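PDB 7A0M: TSC1 N-terminal domain from Chaetomium thermophilum, which probably binds phosphoinositide lipids of the lysosomal membrane, through which the TSC complex is recruited to lysosomes to restrain mTORC1 signalling. Local coordinates for residues N231-T244 against W306-V320. Sequence-based numbering, arbitrary orientation.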
loop_
_atom_site.group_PDB
_atom_site.type_symbol
_atom_site.label_atom_id
_atom_site.label_comp_id
_atom_site.label_asym_id
_atom_site.label_seq_id
_atom_site.Cartn_x
_atom_site.Cartn_y
_atom_site.Cartn_z
ATOM N N ASN B 231 19.012 19.586 -18.094
ATOM C CA ASN B 231 20.336 18.992 -17.958
ATOM C C ASN B 231 20.430 18.079 -16.743
ATOM O O ASN B 231 21.253 17.155 -16.732
ATOM C CB ASN B 231 21.401 20.088 -17.888
ATOM C CG ASN B 231 21.704 20.688 -19.247
ATOM O OD1 ASN B 231 21.732 19.982 -20.256
ATOM N ND2 ASN B 231 21.929 21.996 -19.281
ATOM N N ILE B 232 19.620 18.325 -15.712
ATOM C CA ILE B 232 19.493 17.359 -14.623
ATOM C C ILE B 232 18.965 16.035 -15.160
ATOM O O ILE B 232 19.514 14.963 -14.876
ATOM C CB ILE B 232 18.583 17.915 -13.513
ATOM C CG1 ILE B 232 19.194 19.176 -12.898
ATOM C CG2 ILE B 232 18.342 16.856 -12.445
ATOM C CD1 ILE B 232 18.232 19.958 -12.031
ATOM N N LEU B 233 17.886 16.094 -15.944
ATOM C CA LEU B 233 17.338 14.887 -16.553
ATOM C C LEU B 233 18.326 14.271 -17.537
ATOM O O LEU B 233 18.399 13.044 -17.671
ATOM C CB LEU B 233 16.020 15.209 -17.256
ATOM C CG LEU B 233 14.939 15.869 -16.396
ATOM C CD1 LEU B 233 13.618 15.941 -17.149
ATOM C CD2 LEU B 233 14.764 15.139 -15.073
ATOM N N GLN B 234 19.090 15.109 -18.240
ATOM C CA GLN B 234 20.066 14.597 -19.197
ATOM C C GLN B 234 21.183 13.833 -18.497
ATOM O O GLN B 234 21.643 12.799 -18.997
ATOM C CB GLN B 234 20.628 15.749 -20.028
ATOM C CG GLN B 234 21.476 15.325 -21.207
ATOM C CD GLN B 234 21.432 16.331 -22.339
ATOM O OE1 GLN B 234 22.067 16.142 -23.377
ATOM N NE2 GLN B 234 20.651 17.392 -22.160
ATOM N N SER B 235 21.640 14.330 -17.345
ATOM C CA SER B 235 22.616 13.587 -16.554
ATOM C C SER B 235 22.042 12.258 -16.081
ATOM O O SER B 235 22.731 11.232 -16.094
ATOM C CB SER B 235 23.077 14.427 -15.364
ATOM O OG SER B 235 23.968 13.695 -14.537
ATOM N N LEU B 236 20.776 12.260 -15.655
ATOM C CA LEU B 236 20.141 11.031 -15.187
ATOM C C LEU B 236 20.011 9.998 -16.301
ATOM O O LEU B 236 19.968 8.794 -16.026
ATOM C CB LEU B 236 18.770 11.354 -14.595
ATOM C CG LEU B 236 18.773 12.071 -13.243
ATOM C CD1 LEU B 236 17.447 12.770 -13.003
ATOM C CD2 LEU B 236 19.065 11.089 -12.120
ATOM N N GLN B 237 19.943 10.443 -17.556
ATOM C CA GLN B 237 19.785 9.527 -18.680
ATOM C C GLN B 237 21.108 9.047 -19.259
ATOM O O GLN B 237 21.156 7.959 -19.843
ATOM C CB GLN B 237 18.978 10.188 -19.802
ATOM C CG GLN B 237 17.511 10.415 -19.494
ATOM C CD GLN B 237 16.777 11.032 -20.668
ATOM O OE1 GLN B 237 16.117 12.061 -20.535
ATOM N NE2 GLN B 237 16.888 10.400 -21.831
ATOM N N LYS B 238 22.180 9.823 -19.117
ATOM C CA LYS B 238 23.410 9.551 -19.854
ATOM C C LYS B 238 24.617 9.278 -18.975
ATOM O O LYS B 238 25.421 8.403 -19.308
ATOM C CB LYS B 238 23.734 10.726 -20.789
ATOM C CG LYS B 238 22.670 11.007 -21.835
ATOM C CD LYS B 238 22.998 12.269 -22.613
ATOM C CE LYS B 238 21.924 12.585 -23.639
ATOM N NZ LYS B 238 22.374 13.633 -24.596
ATOM N N ASP B 239 24.784 10.006 -17.871
ATOM C CA ASP B 239 25.961 9.814 -17.034
ATOM C C ASP B 239 26.014 8.387 -16.498
ATOM O O ASP B 239 24.987 7.751 -16.248
ATOM C CB ASP B 239 25.972 10.815 -15.880
ATOM C CG ASP B 239 26.342 12.216 -16.330
ATOM O OD1 ASP B 239 27.007 12.346 -17.379
ATOM O OD2 ASP B 239 25.979 13.185 -15.632
ATOM N N GLU B 240 27.235 7.888 -16.318
ATOM C CA GLU B 240 27.456 6.498 -15.957
ATOM C C GLU B 240 28.083 6.327 -14.582
ATOM O O GLU B 240 28.318 5.187 -14.164
ATOM C CB GLU B 240 28.335 5.819 -17.018
ATOM C CG GLU B 240 27.745 5.889 -18.419
ATOM C CD GLU B 240 28.651 5.288 -19.475
ATOM O OE1 GLU B 240 29.778 4.875 -19.130
ATOM O OE2 GLU B 240 28.235 5.233 -20.651
ATOM N N SER B 241 28.357 7.416 -13.870
ATOM C CA SER B 241 28.845 7.344 -12.502
ATOM C C SER B 241 27.665 7.222 -11.547
ATOM O O SER B 241 26.740 8.041 -11.587
ATOM C CB SER B 241 29.682 8.577 -12.156
ATOM O OG SER B 241 29.996 8.608 -10.775
ATOM N N THR B 242 27.692 6.189 -10.701
ATOM C CA THR B 242 26.632 6.012 -9.713
ATOM C C THR B 242 26.534 7.222 -8.791
ATOM O O THR B 242 25.434 7.620 -8.390
ATOM C CB THR B 242 26.875 4.740 -8.901
ATOM O OG1 THR B 242 27.132 3.646 -9.791
ATOM C CG2 THR B 242 25.660 4.412 -8.045
ATOM N N PHE B 243 27.676 7.824 -8.451
ATOM C CA PHE B 243 27.675 8.982 -7.564
ATOM C C PHE B 243 27.033 10.193 -8.230
ATOM O O PHE B 243 26.235 10.902 -7.605
ATOM C CB PHE B 243 29.107 9.298 -7.129
ATOM C CG PHE B 243 29.205 10.382 -6.096
ATOM C CD1 PHE B 243 28.985 10.105 -4.758
ATOM C CD2 PHE B 243 29.536 11.677 -6.462
ATOM C CE1 PHE B 243 29.079 11.102 -3.804
ATOM C CE2 PHE B 243 29.634 12.676 -5.513
ATOM C CZ PHE B 243 29.404 12.389 -4.183
ATOM N N THR B 244 27.373 10.450 -9.495
ATOM C CA THR B 244 26.832 11.614 -10.191
ATOM C C THR B 244 25.322 11.500 -10.362
ATOM O O THR B 244 24.578 12.444 -10.072
ATOM C CB THR B 244 27.513 11.777 -11.550
ATOM O OG1 THR B 244 28.935 11.788 -11.376
ATOM C CG2 THR B 244 27.079 13.077 -12.210
ATOM N N TRP B 306 26.887 16.266 -25.060
ATOM C CA TRP B 306 26.819 16.077 -23.618
ATOM C C TRP B 306 28.111 15.418 -23.170
ATOM O O TRP B 306 28.510 14.395 -23.731
ATOM C CB TRP B 306 25.610 15.220 -23.214
ATOM C CG TRP B 306 25.508 15.007 -21.728
ATOM C CD1 TRP B 306 25.914 13.907 -21.021
ATOM C CD2 TRP B 306 24.995 15.933 -20.764
ATOM N NE1 TRP B 306 25.669 14.089 -19.679
ATOM C CE2 TRP B 306 25.108 15.326 -19.497
ATOM C CE3 TRP B 306 24.447 17.215 -20.851
ATOM C CZ2 TRP B 306 24.690 15.959 -18.328
ATOM C CZ3 TRP B 306 24.034 17.840 -19.692
ATOM C CH2 TRP B 306 24.157 17.214 -18.447
ATOM N N ASP B 307 28.758 16.007 -22.170
ATOM C CA ASP B 307 30.020 15.493 -21.648
ATOM C C ASP B 307 29.681 14.564 -20.492
ATOM O O ASP B 307 29.415 15.014 -19.375
ATOM C CB ASP B 307 30.922 16.642 -21.208
ATOM C CG ASP B 307 32.360 16.213 -20.999
ATOM O OD1 ASP B 307 32.714 15.103 -21.443
ATOM O OD2 ASP B 307 33.137 16.986 -20.399
ATOM N N LYS B 308 29.688 13.262 -20.764
ATOM C CA LYS B 308 29.291 12.282 -19.766
ATOM C C LYS B 308 30.347 12.150 -18.678
ATOM O O LYS B 308 31.549 12.233 -18.941
ATOM C CB LYS B 308 29.061 10.919 -20.417
ATOM C CG LYS B 308 27.930 10.877 -21.428
ATOM C CD LYS B 308 27.595 9.438 -21.798
ATOM C CE LYS B 308 28.853 8.633 -22.101
ATOM N NZ LYS B 308 28.549 7.206 -22.400
ATOM N N VAL B 309 29.889 11.929 -17.451
ATOM C CA VAL B 309 30.760 11.482 -16.373
ATOM C C VAL B 309 30.760 9.960 -16.397
ATOM O O VAL B 309 29.707 9.326 -16.254
ATOM C CB VAL B 309 30.293 12.017 -15.011
ATOM C CG1 VAL B 309 31.207 11.512 -13.903
ATOM C CG2 VAL B 309 30.245 13.535 -15.025
ATOM N N LEU B 310 31.936 9.370 -16.579
ATOM C CA LEU B 310 32.041 7.927 -16.708
ATOM C C LEU B 310 31.989 7.269 -15.333
ATOM O O LEU B 310 32.042 7.929 -14.291
ATOM C CB LEU B 310 33.322 7.548 -17.447
ATOM C CG LEU B 310 33.550 8.280 -18.772
ATOM C CD1 LEU B 310 34.869 7.863 -19.403
ATOM C CD2 LEU B 310 32.388 8.049 -19.731
ATOM N N LEU B 311 31.878 5.943 -15.337
ATOM C CA LEU B 311 31.856 5.199 -14.087
ATOM C C LEU B 311 33.202 5.330 -13.390
ATOM O O LEU B 311 34.254 5.118 -14.002
ATOM C CB LEU B 311 31.532 3.729 -14.348
ATOM C CG LEU B 311 31.381 2.825 -13.122
ATOM C CD1 LEU B 311 29.994 2.957 -12.511
ATOM C CD2 LEU B 311 31.676 1.375 -13.481
ATOM N N ASP B 312 33.167 5.690 -12.109
ATOM C CA ASP B 312 34.371 5.790 -11.298
ATOM C C ASP B 312 34.569 4.478 -10.549
ATOM O O ASP B 312 33.890 4.222 -9.547
ATOM C CB ASP B 312 34.275 6.966 -10.324
ATOM C CG ASP B 312 35.577 7.224 -9.586
ATOM O OD1 ASP B 312 36.594 6.575 -9.913
ATOM O OD2 ASP B 312 35.584 8.083 -8.679
ATOM N N PRO B 313 35.491 3.623 -11.005
ATOM C CA PRO B 313 35.643 2.298 -10.384
ATOM C C PRO B 313 36.085 2.341 -8.931
ATOM O O PRO B 313 36.021 1.299 -8.264
ATOM C CB PRO B 313 36.704 1.617 -11.261
ATOM C CG PRO B 313 36.744 2.412 -12.525
ATOM C CD PRO B 313 36.428 3.817 -12.122
ATOM N N ASP B 314 36.537 3.486 -8.418
ATOM C CA ASP B 314 37.043 3.530 -7.044
ATOM C C ASP B 314 35.905 3.567 -6.026
ATOM O O ASP B 314 35.989 2.905 -4.988
ATOM C CB ASP B 314 37.971 4.733 -6.862
ATOM C CG ASP B 314 39.224 4.627 -7.688
ATOM O OD1 ASP B 314 39.131 4.855 -8.911
ATOM O OD2 ASP B 314 40.300 4.330 -7.121
ATOM N N TYR B 315 34.832 4.332 -6.297
ATOM C CA TYR B 315 33.738 4.479 -5.332
ATOM C C TYR B 315 32.360 4.139 -5.852
ATOM O O TYR B 315 31.466 3.939 -5.024
ATOM C CB TYR B 315 33.660 5.889 -4.718
ATOM C CG TYR B 315 34.782 6.281 -3.775
ATOM C CD1 TYR B 315 35.595 5.320 -3.195
ATOM C CD2 TYR B 315 34.953 7.610 -3.380
ATOM C CE1 TYR B 315 36.599 5.665 -2.321
ATOM C CE2 TYR B 315 35.945 7.965 -2.501
ATOM C CZ TYR B 315 36.764 6.991 -1.974
ATOM O OH TYR B 315 37.756 7.339 -1.090
ATOM N N ASP B 316 32.135 4.068 -7.160
ATOM C CA ASP B 316 30.770 3.917 -7.652
ATOM C C ASP B 316 30.245 2.507 -7.404
ATOM O O ASP B 316 30.880 1.519 -7.784
ATOM C CB ASP B 316 30.694 4.254 -9.144
ATOM C CG ASP B 316 30.724 5.739 -9.410
ATOM O OD1 ASP B 316 30.351 6.518 -8.508
ATOM O OD2 ASP B 316 31.147 6.132 -10.517
ATOM N N GLY B 317 29.078 2.425 -6.766
ATOM C CA GLY B 317 28.428 1.163 -6.499
ATOM C C GLY B 317 27.583 0.667 -7.662
ATOM O O GLY B 317 27.598 1.213 -8.766
ATOM N N HIS B 318 26.831 -0.400 -7.391
ATOM C CA HIS B 318 26.008 -1.073 -8.390
ATOM C C HIS B 318 24.530 -0.716 -8.301
ATOM O O HIS B 318 23.737 -1.220 -9.103
ATOM C CB HIS B 318 26.186 -2.591 -8.268
ATOM C CG HIS B 318 27.597 -3.046 -8.476
ATOM N ND1 HIS B 318 28.334 -2.689 -9.586
ATOM C CD2 HIS B 318 28.413 -3.813 -7.715
ATOM C CE1 HIS B 318 29.538 -3.224 -9.504
ATOM N NE2 HIS B 318 29.613 -3.910 -8.378
ATOM N N SER B 319 24.137 0.132 -7.353
ATOM C CA SER B 319 22.749 0.546 -7.229
ATOM C C SER B 319 22.680 2.011 -6.822
ATOM O O SER B 319 23.566 2.525 -6.136
ATOM C CB SER B 319 21.993 -0.318 -6.209
ATOM O OG SER B 319 22.513 -0.141 -4.902
ATOM N N VAL B 320 21.614 2.676 -7.255
ATOM C CA VAL B 320 21.399 4.091 -6.967
ATOM C C VAL B 320 20.706 4.196 -5.611
ATOM O O VAL B 320 19.567 3.722 -5.475
ATOM C CB VAL B 320 20.567 4.767 -8.062
ATOM C CG1 VAL B 320 20.432 6.256 -7.784
ATOM C CG2 VAL B 320 21.196 4.525 -9.428
#
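W306 lies against the last turns of helix 228-238, its indole covered on one face by Q234 and bonded through NE1 to D239. Q234 CG sits 3.7 Å from the centroid of the six-membered ring, a CH-pi contact. The Q234 side-chain amide is turned only 19° from the ring plane and is held in turn by K238 NZ, which donates to Q234 OE1. W306 CG lies anti to its own N (chi1 -180°), which carries the ring out from the loop onto the helix. The bond from W306 NE1 to D239 OD1 is 3.2 Å long, its acceptor within 14° of the ring plane. V309 N donates to D239 OD1 at 2.9 Å, from the face of the carboxylate opposite to that met by W306 NE1, and R202 of helix 199-214 adds a salt bridge. Replacing W306 with an alanine would probably leave D239 OD1 without its indole donor and Q234 CG without the ring face that it covers.

The 306-320 loop, between helices 267-278 and 323-333, here crosses the turn between consecutive helices of this all-helical domain. E240 N donates almost straight along the carbonyl direction of V309 O, at 2.9 Å. Farther out, K308 NZ closes a 2.7 Å salt bridge on E240 OE2, approaching from above the carboxylate plane.

T242 begins helix 242-255 with OG1 donating to G317 O over 2.7 Å; W280 also bonds OG1. Beside it, D316 OD2 takes the hydroxyl of N-cap residue S241 on its syn side and the loop's own D312 N on its anti side, while D316 OD1 receives F243 N at 3.0 Å. Thus D239, just beyond one helix end, and D316 of the loop, set against the first turn of helix 242-255, each gather several donors, which would be expected to stabilise their negative charge.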